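Local coordinates for nucleoside diphosphate kinase (Aquifex aeolicus, PDB 3ZTP), which probably transfers the gamma phosphate of ATP to nucleoside diphosphates by a ping-pong mechanism, through a phosphorylated enzyme intermediate, at residues A[47-52]-A[132-137]; A[105-110]-A[115-120]; A[120-123]-A[127-130]. All coordinates share one frame; numbering follows the deposited sequence.

Interaction 1: A[47-52]-A[132-137]; sequences AGEFYY and ICFIFS. With SO4 (sulfate ion), chain D.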
ATOM      1  N   ALA A  47      -5.283 -15.806  -2.921  1.00  9.06           N
ATOM      2  CA  ALA A  47      -5.550 -16.327  -4.254  1.00  9.77           C
ATOM      3  C   ALA A  47      -6.879 -17.087  -4.295  1.00 11.35           C
ATOM      4  O   ALA A  47      -7.653 -16.957  -5.246  1.00 11.56           O
ATOM      5  CB  ALA A  47      -4.428 -17.225  -4.691  1.00 10.45           C
ATOM      6  N   GLY A  48      -7.154 -17.864  -3.257  1.00 11.00           N
ATOM      7  CA  GLY A  48      -8.412 -18.587  -3.162  1.00 12.55           C
ATOM      8  C   GLY A  48      -9.640 -17.685  -3.108  1.00 13.10           C
ATOM      9  O   GLY A  48     -10.682 -17.975  -3.728  1.00 15.36           O
ATOM     10  N   GLU A  49      -9.526 -16.585  -2.361  1.00 13.05           N
ATOM     11  CA  GLU A  49     -10.598 -15.605  -2.296  1.00 13.54           C
ATOM     12  C   GLU A  49     -10.786 -14.887  -3.625  1.00 11.72           C
ATOM     13  O   GLU A  49     -11.910 -14.653  -4.046  1.00 14.01           O
ATOM     14  CB  GLU A  49     -10.304 -14.571  -1.207  1.00 13.00           C
ATOM     15  CG  GLU A  49     -10.391 -15.143   0.201  1.00 16.90           C
ATOM     16  CD  GLU A  49     -10.001 -14.140   1.279  1.00 21.03           C
ATOM     17  OE1 GLU A  49      -9.666 -12.974   0.975  1.00 22.10           O
ATOM     18  OE2 GLU A  49     -10.068 -14.545   2.464  1.00 28.98           O
ATOM     19  N   PHE A  50      -9.688 -14.526  -4.277  1.00 11.35           N
ATOM     20  CA  PHE A  50      -9.783 -13.858  -5.570  1.00  9.84           C
ATOM     21  C   PHE A  50     -10.528 -14.742  -6.554  1.00 12.56           C
ATOM     22  O   PHE A  50     -11.386 -14.271  -7.290  1.00 13.12           O
ATOM     23  CB  PHE A  50      -8.384 -13.530  -6.086  1.00  9.42           C
ATOM     24  CG  PHE A  50      -8.377 -12.803  -7.414  1.00  9.54           C
ATOM     25  CD1 PHE A  50      -8.423 -11.424  -7.458  1.00  9.88           C
ATOM     26  CD2 PHE A  50      -8.333 -13.487  -8.611  1.00  9.93           C
ATOM     27  CE1 PHE A  50      -8.408 -10.745  -8.660  1.00  9.91           C
ATOM     28  CE2 PHE A  50      -8.352 -12.806  -9.829  1.00  9.46           C
ATOM     29  CZ  PHE A  50      -8.385 -11.426  -9.844  1.00  9.69           C
ATOM     30  N   TYR A  51     -10.203 -16.029  -6.529  1.00 12.06           N
ATOM     31  CA  TYR A  51     -10.788 -17.019  -7.438  1.00 13.71           C
ATOM     32  C   TYR A  51     -11.933 -17.816  -6.817  1.00 15.40           C
ATOM     33  O   TYR A  51     -12.188 -18.959  -7.210  1.00 15.68           O
ATOM     34  CB  TYR A  51      -9.687 -17.983  -7.883  1.00 13.57           C
ATOM     35  CG  TYR A  51      -8.731 -17.384  -8.871  1.00 12.30           C
ATOM     36  CD1 TYR A  51      -9.138 -17.076 -10.155  1.00 13.74           C
ATOM     37  CD2 TYR A  51      -7.409 -17.148  -8.532  1.00 12.58           C
ATOM     38  CE1 TYR A  51      -8.250 -16.536 -11.081  1.00 12.98           C
ATOM     39  CE2 TYR A  51      -6.527 -16.628  -9.444  1.00 14.55           C
ATOM     40  CZ  TYR A  51      -6.955 -16.324 -10.711  1.00 13.80           C
ATOM     41  OH  TYR A  51      -6.062 -15.800 -11.632  1.00 18.10           O
ATOM     42  N   TYR A  52     -12.639 -17.213  -5.874  1.00 17.96           N
ATOM     43  CA  TYR A  52     -13.676 -17.945  -5.147  1.00 18.42           C
ATOM     44  C   TYR A  52     -14.742 -18.573  -6.036  1.00 22.97           C
ATOM     45  O   TYR A  52     -15.317 -19.603  -5.686  1.00 23.23           O
ATOM     46  CB  TYR A  52     -14.321 -17.019  -4.116  1.00 20.21           C
ATOM     47  CG  TYR A  52     -15.377 -16.098  -4.681  1.00 23.42           C
ATOM     48  CD1 TYR A  52     -15.038 -14.868  -5.229  1.00 23.79           C
ATOM     49  CD2 TYR A  52     -16.723 -16.451  -4.638  1.00 30.09           C
ATOM     50  CE1 TYR A  52     -16.003 -14.022  -5.737  1.00 27.73           C
ATOM     51  CE2 TYR A  52     -17.695 -15.614  -5.143  1.00 36.04           C
ATOM     52  CZ  TYR A  52     -17.331 -14.396  -5.684  1.00 34.71           C
ATOM     53  OH  TYR A  52     -18.295 -13.562  -6.189  1.00 36.92           O
ATOM     54  N   ILE A 132     -10.816  -5.732  -9.535  1.00  7.65           N
ATOM     55  CA  ILE A 132     -10.069  -4.484  -9.339  1.00  7.43           C
ATOM     56  C   ILE A 132     -10.035  -4.138  -7.864  1.00  9.70           C
ATOM     57  O   ILE A 132      -8.955  -3.847  -7.349  1.00  9.39           O
ATOM     58  CB  ILE A 132     -10.674  -3.361 -10.166  1.00  8.01           C
ATOM     59  CG1 ILE A 132     -10.421  -3.626 -11.652  1.00  8.46           C
ATOM     60  CG2 ILE A 132     -10.079  -2.030  -9.753  1.00  9.57           C
ATOM     61  CD1 ILE A 132     -11.189  -2.691 -12.587  1.00  8.76           C
ATOM     62  N   CYS A 133     -11.172  -4.162  -7.176  1.00  7.62           N
ATOM     63  CA  CYS A 133     -11.204  -3.852  -5.750  0.62  9.02           C
ATOM     64  C   CYS A 133     -10.427  -4.867  -4.920  1.00  8.88           C
ATOM     65  O   CYS A 133      -9.914  -4.540  -3.842  1.00  9.27           O
ATOM     66  CB  CYS A 133     -12.647  -3.775  -5.262  0.62  9.97           C
ATOM     67  SG  CYS A 133     -13.498  -2.272  -5.803  0.62 17.49           S
ATOM     68  N   PHE A 134     -10.333  -6.098  -5.380  1.00  8.07           N
ATOM     69  CA  PHE A 134      -9.594  -7.068  -4.606  1.00  8.11           C
ATOM     70  C   PHE A 134      -8.118  -6.684  -4.521  1.00  7.91           C
ATOM     71  O   PHE A 134      -7.464  -6.900  -3.492  1.00  7.39           O
ATOM     72  CB  PHE A 134      -9.727  -8.477  -5.176  1.00  8.82           C
ATOM     73  CG  PHE A 134      -9.383  -9.537  -4.184  1.00  8.69           C
ATOM     74  CD1 PHE A 134      -8.085  -9.955  -3.971  1.00  9.21           C
ATOM     75  CD2 PHE A 134     -10.378 -10.049  -3.390  1.00 12.57           C
ATOM     76  CE1 PHE A 134      -7.793 -10.910  -3.000  1.00 10.24           C
ATOM     77  CE2 PHE A 134     -10.093 -11.011  -2.421  1.00 15.14           C
ATOM     78  CZ  PHE A 134      -8.795 -11.424  -2.225  1.00 12.87           C
ATOM     79  N   ILE A 135      -7.576  -6.135  -5.601  1.00  7.98           N
ATOM     80  CA  ILE A 135      -6.146  -5.878  -5.714  0.73  7.29           C
ATOM     81  C   ILE A 135      -5.772  -4.430  -5.394  1.00  6.76           C
ATOM     82  O   ILE A 135      -4.737  -4.177  -4.797  1.00  7.56           O
ATOM     83  CB  ILE A 135      -5.663  -6.214  -7.154  0.73  8.54           C
ATOM     84  CG1 ILE A 135      -5.993  -7.671  -7.506  0.73  9.62           C
ATOM     85  CG2 ILE A 135      -4.169  -5.922  -7.324  0.73  8.86           C
ATOM     86  CD1 ILE A 135      -5.428  -8.707  -6.536  0.73  9.86           C
ATOM     87  N   PHE A 136      -6.621  -3.490  -5.815  1.00  6.44           N
ATOM     88  CA  PHE A 136      -6.314  -2.062  -5.755  1.00  6.90           C
ATOM     89  C   PHE A 136      -7.412  -1.283  -5.074  1.00  7.37           C
ATOM     90  O   PHE A 136      -8.572  -1.398  -5.464  1.00  9.57           O
ATOM     91  CB  PHE A 136      -6.186  -1.465  -7.179  1.00  7.71           C
ATOM     92  CG  PHE A 136      -5.007  -1.965  -7.968  1.00  6.99           C
ATOM     93  CD1 PHE A 136      -3.722  -1.588  -7.644  1.00  7.26           C
ATOM     94  CD2 PHE A 136      -5.208  -2.814  -9.026  1.00  6.72           C
ATOM     95  CE1 PHE A 136      -2.646  -2.042  -8.393  1.00  7.78           C
ATOM     96  CE2 PHE A 136      -4.142  -3.243  -9.810  1.00  6.49           C
ATOM     97  CZ  PHE A 136      -2.874  -2.880  -9.476  1.00  6.51           C
ATOM     98  N   SER A 137      -7.044  -0.419  -4.139  1.00  6.99           N
ATOM     99  CA  SER A 137      -8.008   0.548  -3.618  1.00  6.73           C
ATOM    100  C   SER A 137      -8.149   1.707  -4.590  1.00  6.69           C
ATOM    101  O   SER A 137      -7.311   1.923  -5.487  1.00  7.01           O
ATOM    102  CB  SER A 137      -7.541   1.115  -2.291  1.00  8.53           C
ATOM    103  OG  SER A 137      -6.444   1.975  -2.493  1.00  8.64           O
TER
HETATM  104  S   SO4 D 510      -7.501 -17.036 -14.889  0.61 29.77           S
HETATM  105  O1  SO4 D 510      -7.099 -16.735 -16.258  0.61 35.26           O
HETATM  106  O2  SO4 D 510      -8.845 -16.510 -14.657  0.61 37.69           O
HETATM  107  O3  SO4 D 510      -7.583 -18.473 -14.641  0.61 34.25           O
HETATM  108  O4  SO4 D 510      -6.548 -16.493 -13.960  0.61 20.32           O
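F50 turns the edge of its ring toward the face of F134 in an offset edge-to-face pair, the centroids 5.7 Å apart and the planes at 80°. The touching edge is CD1, which comes within 3.8 Å of CD1 of F134. Over the same F134 ring stands the F50 CB, 4.3 Å from its centroid and close to the normal, a CH-pi contact: with CG anti to the backbone N (chi1 -179°), the F50 ring goes to the edge-on contact while CB stays over the F134 face. E49 reaches the far end of the F134 ring: its CB lies 3.6 Å from CZ of F134, and the carboxylate crosses the ring nearly at right angles. Phenylalanines suit these places, being flat, wholly apolar and able to fill the interface between two helices.

Behind them, F50 also lies on L7 and I9 of the sheet and meets the H120 ring edge to face, while its CD2 sits over the ring of Y51. Y51 in turn directs OH to the sulfate, a contact modelled very short. F134 also packs on L139 of the second subunit, next to a disulfide between the C133 residues of the two subunits. Here helix 44-50 and helix 125-135 cover one face of the ferredoxin-like antiparallel sheet, beside the phosphate-transfer site of nucleoside diphosphate kinases.

Interaction 2: A[105-110]-A[115-120]; sequences SIRAQF and GKNAIH. With SO4 (sulfate ion), chain D.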
ATOM      1  N   SER A 105      -1.525 -13.097 -30.120  1.00  9.05           N
ATOM      2  CA  SER A 105      -2.169 -12.881 -28.837  1.00  8.17           C
ATOM      3  C   SER A 105      -1.195 -13.099 -27.697  1.00  7.80           C
ATOM      4  O   SER A 105      -0.185 -13.778 -27.834  1.00  8.63           O
ATOM      5  CB  SER A 105      -3.381 -13.775 -28.685  1.00  9.45           C
ATOM      6  OG  SER A 105      -3.047 -15.155 -28.627  1.00  9.99           O
ATOM      7  N   ILE A 106      -1.504 -12.527 -26.543  1.00  7.74           N
ATOM      8  CA  ILE A 106      -0.610 -12.673 -25.404  1.00  7.98           C
ATOM      9  C   ILE A 106      -0.403 -14.158 -25.078  1.00  8.29           C
ATOM     10  O   ILE A 106       0.718 -14.586 -24.813  1.00  8.29           O
ATOM     11  CB  ILE A 106      -1.135 -11.921 -24.155  1.00  7.39           C
ATOM     12  CG1 ILE A 106      -1.299 -10.419 -24.411  1.00  9.49           C
ATOM     13  CG2 ILE A 106      -0.241 -12.194 -22.969  1.00  8.46           C
ATOM     14  CD1 ILE A 106      -0.048  -9.733 -24.838  1.00 10.81           C
ATOM     15  N   ARG A 107      -1.479 -14.947 -25.063  1.00  7.96           N
ATOM     16  CA  ARG A 107      -1.355 -16.357 -24.695  1.00  7.76           C
ATOM     17  C   ARG A 107      -0.612 -17.151 -25.747  1.00  7.65           C
ATOM     18  O   ARG A 107       0.154 -18.059 -25.430  1.00  9.54           O
ATOM     19  CB  ARG A 107      -2.717 -16.973 -24.344  1.00  8.88           C
ATOM     20  CG  ARG A 107      -3.235 -16.372 -23.048  1.00  8.96           C
ATOM     21  CD  ARG A 107      -4.596 -16.809 -22.696  1.00 10.36           C
ATOM     22  NE  ARG A 107      -4.963 -16.404 -21.356  1.00  9.77           N
ATOM     23  CZ  ARG A 107      -6.210 -16.223 -20.968  1.00 10.51           C
ATOM     24  NH1 ARG A 107      -7.205 -16.331 -21.821  1.00 11.86           N
ATOM     25  NH2 ARG A 107      -6.486 -15.929 -19.715  1.00 10.79           N
ATOM     26  N   ALA A 108      -0.793 -16.813 -27.019  1.00  8.26           N
ATOM     27  CA  ALA A 108      -0.022 -17.466 -28.063  1.00  9.47           C
ATOM     28  C   ALA A 108       1.456 -17.165 -27.904  1.00  9.71           C
ATOM     29  O   ALA A 108       2.303 -18.049 -28.092  1.00 10.08           O
ATOM     30  CB  ALA A 108      -0.503 -17.055 -29.426  1.00 10.82           C
ATOM     31  N   GLN A 109       1.783 -15.922 -27.594  1.00  8.43           N
ATOM     32  CA  GLN A 109       3.177 -15.492 -27.517  1.00  8.54           C
ATOM     33  C   GLN A 109       3.895 -15.978 -26.281  1.00 10.32           C
ATOM     34  O   GLN A 109       5.072 -16.327 -26.347  1.00 11.99           O
ATOM     35  CB  GLN A 109       3.248 -13.970 -27.575  1.00 10.12           C
ATOM     36  CG  GLN A 109       2.858 -13.453 -28.947  1.00 11.49           C
ATOM     37  CD  GLN A 109       3.989 -13.601 -29.958  1.00 14.03           C
ATOM     38  OE1 GLN A 109       3.813 -14.176 -31.062  1.00 14.84           O
ATOM     39  NE2 GLN A 109       5.153 -13.065 -29.601  1.00 15.10           N
ATOM     40  N   PHE A 110       3.186 -16.015 -25.148  1.00  8.73           N
ATOM     41  CA  PHE A 110       3.842 -16.214 -23.851  1.00  9.43           C
ATOM     42  C   PHE A 110       3.254 -17.337 -23.006  1.00  9.68           C
ATOM     43  O   PHE A 110       3.822 -17.680 -21.970  1.00 11.35           O
ATOM     44  CB  PHE A 110       3.828 -14.891 -23.041  1.00  9.21           C
ATOM     45  CG  PHE A 110       4.463 -13.750 -23.768  1.00  8.78           C
ATOM     46  CD1 PHE A 110       5.804 -13.799 -24.109  1.00 11.32           C
ATOM     47  CD2 PHE A 110       3.717 -12.687 -24.170  1.00  9.91           C
ATOM     48  CE1 PHE A 110       6.398 -12.745 -24.820  1.00 11.22           C
ATOM     49  CE2 PHE A 110       4.301 -11.627 -24.890  1.00 10.66           C
ATOM     50  CZ  PHE A 110       5.646 -11.681 -25.212  1.00 10.15           C
ATOM     51  N   GLY A 115      -3.394 -23.966 -18.464  1.00 12.06           N
ATOM     52  CA  GLY A 115      -3.286 -23.557 -17.070  1.00 12.18           C
ATOM     53  C   GLY A 115      -2.227 -22.479 -16.898  1.00 11.32           C
ATOM     54  O   GLY A 115      -2.498 -21.389 -16.374  1.00 12.53           O
ATOM     55  N   LYS A 116      -1.007 -22.779 -17.315  1.00 10.58           N
ATOM     56  CA  LYS A 116       0.057 -21.790 -17.349  1.00  9.56           C
ATOM     57  C   LYS A 116      -0.083 -21.021 -18.640  1.00  8.90           C
ATOM     58  O   LYS A 116       0.565 -21.322 -19.654  1.00 10.14           O
ATOM     59  CB  LYS A 116       1.438 -22.445 -17.230  1.00 12.58           C
ATOM     60  CG  LYS A 116       1.634 -23.094 -15.858  1.00 17.38           C
ATOM     61  CD  LYS A 116       3.050 -23.592 -15.658  1.00 31.28           C
ATOM     62  CE  LYS A 116       3.259 -24.039 -14.211  1.00 50.06           C
ATOM     63  NZ  LYS A 116       4.694 -24.029 -13.819  1.00 66.03           N
ATOM     64  N   ASN A 117      -0.992 -20.048 -18.596  1.00  8.57           N
ATOM     65  CA  ASN A 117      -1.397 -19.325 -19.795  1.00  8.48           C
ATOM     66  C   ASN A 117      -1.135 -17.830 -19.703  1.00  7.78           C
ATOM     67  O   ASN A 117      -1.887 -17.025 -20.260  1.00  8.88           O
ATOM     68  CB  ASN A 117      -2.859 -19.596 -20.157  1.00  9.97           C
ATOM     69  CG  ASN A 117      -3.826 -19.099 -19.127  1.00 11.18           C
ATOM     70  OD1 ASN A 117      -3.446 -18.601 -18.080  1.00 10.96           O
ATOM     71  ND2 ASN A 117      -5.107 -19.261 -19.423  1.00 13.09           N
ATOM     72  N   ALA A 118      -0.073 -17.478 -18.991  1.00  7.66           N
ATOM     73  CA  ALA A 118       0.555 -16.147 -18.998  1.00  6.54           C
ATOM     74  C   ALA A 118      -0.179 -15.039 -18.286  1.00  6.20           C
ATOM     75  O   ALA A 118       0.465 -14.187 -17.683  1.00  7.18           O
ATOM     76  CB  ALA A 118       0.907 -15.698 -20.432  1.00  8.11           C
ATOM     77  N   ILE A 119      -1.496 -14.983 -18.410  1.00  7.53           N
ATOM     78  CA  ILE A 119      -2.226 -13.782 -18.039  1.00  7.28           C
ATOM     79  C   ILE A 119      -3.671 -14.114 -17.711  1.00  7.17           C
ATOM     80  O   ILE A 119      -4.275 -15.011 -18.292  1.00  9.00           O
ATOM     81  CB  ILE A 119      -2.131 -12.712 -19.176  1.00  7.36           C
ATOM     82  CG1 ILE A 119      -2.694 -11.353 -18.763  1.00  7.75           C
ATOM     83  CG2 ILE A 119      -2.780 -13.229 -20.484  1.00  8.76           C
ATOM     84  CD1 ILE A 119      -2.265 -10.236 -19.703  1.00  7.95           C
ATOM     85  N   HIS A 120      -4.191 -13.378 -16.733  1.00  7.11           N
ATOM     86  CA  HIS A 120      -5.590 -13.332 -16.353  1.00  7.38           C
ATOM     87  C   HIS A 120      -6.173 -11.999 -16.829  1.00  7.32           C
ATOM     88  O   HIS A 120      -5.512 -10.965 -16.687  1.00  7.53           O
ATOM     89  CB  HIS A 120      -5.714 -13.345 -14.823  1.00  8.42           C
ATOM     90  CG  HIS A 120      -7.086 -13.007 -14.341  1.00 10.87           C
ATOM     91  ND1 HIS A 120      -8.060 -13.961 -14.178  1.00 13.36           N
ATOM     92  CD2 HIS A 120      -7.657 -11.823 -14.034  1.00 10.43           C
ATOM     93  CE1 HIS A 120      -9.176 -13.378 -13.773  1.00 13.18           C
ATOM     94  NE2 HIS A 120      -8.955 -12.085 -13.678  1.00 10.03           N
TER
HETATM   95  S   SO4 D 510      -7.501 -17.036 -14.889  0.61 29.77           S
HETATM   96  O1  SO4 D 510      -7.099 -16.735 -16.258  0.61 35.26           O
HETATM   97  O2  SO4 D 510      -8.845 -16.510 -14.657  0.61 37.69           O
HETATM   98  O3  SO4 D 510      -7.583 -18.473 -14.641  0.61 34.25           O
HETATM   99  O4  SO4 D 510      -6.548 -16.493 -13.960  0.61 20.32           O
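R107 leaves its helix with CG opposite the carbonyl carbon (chi1 -69°) and then runs extended to NE, while N117 takes chi1 64°, setting its CG between N and C, and the two side chains lie side by side, pointing the same way. The amide lies nearly parallel to the guanidinium, planes 14° apart, with ND2 3.2 Å above one face of the R107 group, toward its rim. At the guanidinium edge, R107 NH2 gives I119 O a bond of 2.8 Å, and R107 NE adds weak ones to I119 O and N117 O. Both residues belong to the Kpn loop of this family, between helix 82-90 and strand 119-121, and are predicted to bind ATP. Long and multidentate, an arginine can tie several carbonyls at once: its NH1 also meets G91 O. Shortened to an alanine here, the side chain would probably leave I119 O without its guanidinium donor and the N117 amide without the flat group beside it. That amide is itself held by K11 NZ at OD1 and T93 O at ND2. Beside the polar cluster, I106 CG2 rests 3.7 Å from I119 CG2, branched chains crossing at about a right angle. A118, small enough to face the helix closely, sets its CB 4.0 Å from F110 CB and 3.8 Å from F110 O.

Interaction 3: A[120-123]-A[127-130]; sequences HASD and SAQY. With SO4 (sulfate ion), chain D.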
ATOM      1  N   HIS A 120      -4.191 -13.378 -16.733  1.00  7.11           N
ATOM      2  CA  HIS A 120      -5.590 -13.332 -16.353  1.00  7.38           C
ATOM      3  C   HIS A 120      -6.173 -11.999 -16.829  1.00  7.32           C
ATOM      4  O   HIS A 120      -5.512 -10.965 -16.687  1.00  7.53           O
ATOM      5  CB  HIS A 120      -5.714 -13.345 -14.823  1.00  8.42           C
ATOM      6  CG  HIS A 120      -7.086 -13.007 -14.341  1.00 10.87           C
ATOM      7  ND1 HIS A 120      -8.060 -13.961 -14.178  1.00 13.36           N
ATOM      8  CD2 HIS A 120      -7.657 -11.823 -14.034  1.00 10.43           C
ATOM      9  CE1 HIS A 120      -9.176 -13.378 -13.773  1.00 13.18           C
ATOM     10  NE2 HIS A 120      -8.955 -12.085 -13.678  1.00 10.03           N
ATOM     11  N   ALA A 121      -7.404 -11.997 -17.321  1.00  8.24           N
ATOM     12  CA  ALA A 121      -8.158 -10.755 -17.490  1.00  7.73           C
ATOM     13  C   ALA A 121      -9.579 -10.941 -17.016  1.00  8.43           C
ATOM     14  O   ALA A 121     -10.152 -12.026 -17.151  1.00  9.80           O
ATOM     15  CB  ALA A 121      -8.160 -10.291 -18.943  1.00  9.83           C
ATOM     16  N   SER A 122     -10.156  -9.883 -16.474  1.00  8.14           N
ATOM     17  CA  SER A 122     -11.557  -9.928 -16.047  1.00  8.45           C
ATOM     18  C   SER A 122     -12.481 -10.330 -17.200  1.00  9.69           C
ATOM     19  O   SER A 122     -12.277  -9.953 -18.346  1.00 11.28           O
ATOM     20  CB  SER A 122     -11.989  -8.549 -15.543  1.00  8.83           C
ATOM     21  OG  SER A 122     -11.101  -8.042 -14.572  1.00  9.56           O
ATOM     22  N   ASP A 123     -13.533 -11.045 -16.839  0.59  9.50           N
ATOM     23  CA  ASP A 123     -14.459 -11.659 -17.792  0.59 12.23           C
ATOM     24  C   ASP A 123     -15.590 -10.730 -18.192  0.59 11.17           C
ATOM     25  O   ASP A 123     -16.107 -10.822 -19.292  0.59 12.19           O
ATOM     26  CB  ASP A 123     -15.062 -12.921 -17.164  0.59 16.45           C
ATOM     27  CG  ASP A 123     -16.100 -13.593 -18.057  0.59 22.85           C
ATOM     28  OD1 ASP A 123     -15.716 -14.123 -19.118  0.59 26.98           O
ATOM     29  OD2 ASP A 123     -17.296 -13.622 -17.674  0.59 28.19           O
ATOM     30  N   SER A 127     -17.312  -8.859 -12.779  1.00 10.62           N
ATOM     31  CA  SER A 127     -16.099  -9.479 -12.277  1.00 12.11           C
ATOM     32  C   SER A 127     -14.936  -8.473 -12.274  1.00 10.83           C
ATOM     33  O   SER A 127     -14.122  -8.483 -11.348  1.00 11.24           O
ATOM     34  CB  SER A 127     -15.754 -10.735 -13.043  1.00 16.51           C
ATOM     35  OG  SER A 127     -15.555 -10.436 -14.392  1.00 17.75           O
ATOM     36  N   ALA A 128     -14.859  -7.571 -13.250  1.00  9.36           N
ATOM     37  CA  ALA A 128     -13.841  -6.535 -13.207  1.00  9.39           C
ATOM     38  C   ALA A 128     -13.971  -5.707 -11.945  1.00  9.21           C
ATOM     39  O   ALA A 128     -12.981  -5.371 -11.302  1.00  9.90           O
ATOM     40  CB  ALA A 128     -13.927  -5.654 -14.446  1.00 10.04           C
ATOM     41  N   GLN A 129     -15.189  -5.322 -11.583  1.00  9.64           N
ATOM     42  CA  GLN A 129     -15.383  -4.503 -10.387  1.00 12.75           C
ATOM     43  C   GLN A 129     -14.849  -5.232  -9.146  1.00 10.42           C
ATOM     44  O   GLN A 129     -14.133  -4.644  -8.323  1.00 11.61           O
ATOM     45  CB  GLN A 129     -16.861  -4.180 -10.222  1.00 15.41           C
ATOM     46  CG  GLN A 129     -17.200  -3.380  -8.982  1.00 29.54           C
ATOM     47  CD  GLN A 129     -18.672  -3.001  -8.927  1.00 57.65           C
ATOM     48  OE1 GLN A 129     -19.144  -2.189  -9.721  1.00 65.99           O
ATOM     49  NE2 GLN A 129     -19.404  -3.600  -7.995  1.00 70.77           N
ATOM     50  N   TYR A 130     -15.221  -6.492  -8.986  1.00  9.56           N
ATOM     51  CA  TYR A 130     -14.722  -7.303  -7.875  1.00  9.78           C
ATOM     52  C   TYR A 130     -13.218  -7.455  -7.875  1.00  9.51           C
ATOM     53  O   TYR A 130     -12.543  -7.286  -6.858  1.00  9.94           O
ATOM     54  CB  TYR A 130     -15.344  -8.713  -7.920  1.00 11.85           C
ATOM     55  CG  TYR A 130     -14.759  -9.670  -6.885  1.00 12.85           C
ATOM     56  CD1 TYR A 130     -15.131  -9.573  -5.569  1.00 12.37           C
ATOM     57  CD2 TYR A 130     -13.825 -10.653  -7.229  1.00 14.71           C
ATOM     58  CE1 TYR A 130     -14.608 -10.417  -4.613  1.00 12.57           C
ATOM     59  CE2 TYR A 130     -13.287 -11.502  -6.265  1.00 14.32           C
ATOM     60  CZ  TYR A 130     -13.688 -11.368  -4.956  1.00 14.62           C
ATOM     61  OH  TYR A 130     -13.210 -12.176  -3.940  1.00 16.80           O
TER
HETATM   62  S   SO4 D 510      -7.501 -17.036 -14.889  0.61 29.77           S
HETATM   63  O1  SO4 D 510      -7.099 -16.735 -16.258  0.61 35.26           O
HETATM   64  O2  SO4 D 510      -8.845 -16.510 -14.657  0.61 37.69           O
HETATM   65  O3  SO4 D 510      -7.583 -18.473 -14.641  0.61 34.25           O
HETATM   66  O4  SO4 D 510      -6.548 -16.493 -13.960  0.61 20.32           O
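S122 meets A128 where the edge strand 119-121 of the ferredoxin-like sheet turns back into helix 125-135, a tight connection that carries the chain straight from the active-site strand into the helix. Followed outward, S122 begins with CB, which lies 3.7 Å from the methyl CB of A128 and about as near to its CA. Its tip, OG, is turned away from the carbonyl carbon (chi1 -52°) and settles 3.4 Å from A128 CA; the small methyl of alanine lets the serine approach the helix this closely. The hydroxyl finds its polar partners beyond the pair: E131 OE1, one turn further along the helix, and L7 N of the neighbouring strand. Serine thus fits a buried corner where apolar contact and hydrogen bonding must share one short side chain.

Nearer the turn, S127 OG accepts a weak bond from D123 N, 3.2 Å long and bent to 132°. The same OG is also hydrogen-bonded to S124 OG, so it closes the start of the helix onto the preceding loop.

E131 OE1 has a second task, for it also bonds NE2 of H120, the predicted phosphohistidine, and helps fix the rotation of the imidazole. At the other ring nitrogen, H120 ND1 donates to sulfate O2 at 2.7 Å, the sulfur lying at the ring edge, near its plane.

How the interactions relate
Along the chain the order is 47-52, 105-110, 115-120, 120-123, 127-130, 132-137, so interactions 2 and 3 are both nested within the loop closed by interaction 1. Interactions 2 and 3 share H120 on strand 119-121, yet their centres lie about 16 Å apart; interactions 1 and 3 share helix 125-135, with centres about 9 Å apart, and interactions 1 and 2 are about 20 Å apart. E49 O and Y130 OH, 2.8 Å apart, probably join interactions 1 and 3 by a hydrogen bond. All three involve residues around one bound sulfate: the Kpn loop, the edge strand and two helices thus converge on the probable phosphate-transfer site.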